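Local coordinates for protein 6-phospho-beta-d glycosidase (Streptococcus pyogenes, PDB 5FOO) that probably hydrolyses 6-phospho-beta-glucosides, as a family 1 retaining glycosidase whose active site takes up 6-phosphocyclophellitol, at residues A231-E235 with A236-A240. The protein carries 1 engineered substitution. Sequence-based numbering, arbitrary orientation.
Sequences ASQSE and ADMAA
Ser-232 OG gives its proton to Asp-237 OD2 across a short 2.6 Å, reaching the carboxylate oxygen from its anti side, away from OD1. A second hydroxyl meets the same residue at the backbone: Ser-234 OG accepts from Asp-237 N at 3.0 Å, with a nearly straight N-H...O angle of 162°. Ser-234 is thus the N-cap of helix 235-258, and serine suits the place because first-turn N-H groups lack the helical carbonyl four residues back, whose part its short hydroxyl takes. The rotation of OG to a spot between the backbone N and carbonyl carbon (chi1 76°) aims it at that group. The chain then winds into regular helix, Ser-234 O taking Met-238 N at 3.0 Å and Glu-235 O taking Ala-239 N at 2.8 Å.

On another side of the turn, Gln-233 and Met-238 cross at a slant, the amide NE2 lying 3.4 Å from the methyl CE. Both side chains lie at the exposed surface, and the unbranched thioether, bent at chi2 and chi3, can fold its methyl against the amide nitrogen. Ala-231 is small enough to set CB beside Asp-237 OD2, at 3.7 Å.

One shell out, an ST turn holds the Ser-232 hydroxyl: OG accepts from Ser-234 N at 3.1 Å while donating to Asp-237. A water touches Ser-234 OG and more weakly Asp-237 OD2. Ala-306 N, just past strand 302-305, positions the carboxylate at OD1. Nearby helix N-H groups would probably favour its negative charge. Here, on the periphery of the (beta/alpha)8 (TIM) barrel, after the short strand 228-230, which is not one of the eight barrel strands, an ST turn runs into a serine N-cap, sharing Ser-234, and starts helix 235-258.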
loop_
_atom_site.group_PDB
_atom_site.type_symbol
_atom_site.label_atom_id
_atom_site.label_comp_id
_atom_site.label_asym_id
_atom_site.label_seq_id
_atom_site.Cartn_x
_atom_site.Cartn_y
_atom_site.Cartn_z
ATOM N N ALA A 231 -11.175 19.979 -11.780
ATOM C CA ALA A 231 -10.949 20.410 -13.164
ATOM C C ALA A 231 -10.896 21.946 -13.371
ATOM O O ALA A 231 -10.163 22.435 -14.251
ATOM C CB ALA A 231 -12.009 19.829 -14.083
ATOM N N SER A 232 -11.667 22.687 -12.591
ATOM C CA SER A 232 -11.721 24.166 -12.663
ATOM C C SER A 232 -12.148 24.639 -11.305
ATOM O O SER A 232 -12.430 23.811 -10.418
ATOM C CB SER A 232 -12.745 24.680 -13.698
ATOM O OG SER A 232 -14.077 24.458 -13.235
ATOM N N GLN A 233 -12.242 25.961 -11.152
ATOM C CA GLN A 233 -12.715 26.584 -9.908
ATOM C C GLN A 233 -14.195 26.812 -9.908
ATOM O O GLN A 233 -14.683 27.400 -8.983
ATOM C CB GLN A 233 -12.007 27.930 -9.681
ATOM C CG GLN A 233 -10.494 27.799 -9.600
ATOM C CD GLN A 233 -10.085 26.857 -8.505
ATOM O OE1 GLN A 233 -9.528 25.796 -8.766
ATOM N NE2 GLN A 233 -10.420 27.199 -7.273
ATOM N N SER A 234 -14.954 26.325 -10.893
ATOM C CA SER A 234 -16.437 26.377 -10.781
ATOM C C SER A 234 -16.876 25.766 -9.486
ATOM O O SER A 234 -16.233 24.858 -8.946
ATOM C CB SER A 234 -17.123 25.630 -11.921
ATOM O OG SER A 234 -17.100 24.195 -11.788
ATOM N N GLU A 235 -18.030 26.178 -9.022
ATOM C CA GLU A 235 -18.661 25.585 -7.856
ATOM C C GLU A 235 -18.863 24.054 -7.950
ATOM O O GLU A 235 -18.586 23.303 -6.993
ATOM C CB GLU A 235 -20.001 26.262 -7.682
ATOM C CG GLU A 235 -20.669 26.085 -6.342
ATOM C CD GLU A 235 -21.574 27.275 -6.053
ATOM O OE1 GLU A 235 -21.021 28.385 -5.857
ATOM O OE2 GLU A 235 -22.823 27.118 -6.070
ATOM N N ALA A 236 -19.356 23.624 -9.107
ATOM C CA ALA A 236 -19.629 22.233 -9.449
ATOM C C ALA A 236 -18.383 21.337 -9.400
ATOM O O ALA A 236 -18.422 20.234 -8.846
ATOM C CB ALA A 236 -20.245 22.147 -10.852
ATOM N N ASP A 237 -17.312 21.804 -10.020
ATOM C CA ASP A 237 -16.058 21.047 -10.065
ATOM C C ASP A 237 -15.406 20.995 -8.665
ATOM O O ASP A 237 -14.821 19.975 -8.279
ATOM C CB ASP A 237 -15.090 21.650 -11.080
ATOM C CG ASP A 237 -15.429 21.305 -12.530
ATOM O OD1 ASP A 237 -16.098 20.265 -12.790
ATOM O OD2 ASP A 237 -14.904 22.045 -13.406
ATOM N N MET A 238 -15.527 22.087 -7.911
ATOM C CA MET A 238 -15.028 22.137 -6.526
ATOM C C MET A 238 -15.822 21.239 -5.650
ATOM O O MET A 238 -15.276 20.658 -4.752
ATOM C CB MET A 238 -15.074 23.541 -5.893
ATOM C CG MET A 238 -14.177 24.534 -6.606
ATOM S SD MET A 238 -12.427 24.274 -6.318
ATOM C CE MET A 238 -12.289 25.517 -5.006
ATOM N N ALA A 239 -17.117 21.150 -5.849
ATOM C CA ALA A 239 -17.876 20.287 -4.982
ATOM C C ALA A 239 -17.562 18.819 -5.360
ATOM O O ALA A 239 -17.488 17.974 -4.500
ATOM C CB ALA A 239 -19.366 20.605 -5.083
ATOM N N ALA A 240 -17.358 18.524 -6.638
ATOM C CA ALA A 240 -16.865 17.211 -7.042
ATOM C C ALA A 240 -15.540 16.781 -6.330
ATOM O O ALA A 240 -15.449 15.648 -5.815
ATOM C CB ALA A 240 -16.644 17.148 -8.544
HETATM O O HOH W 1 -18.018 23.329 -14.279
#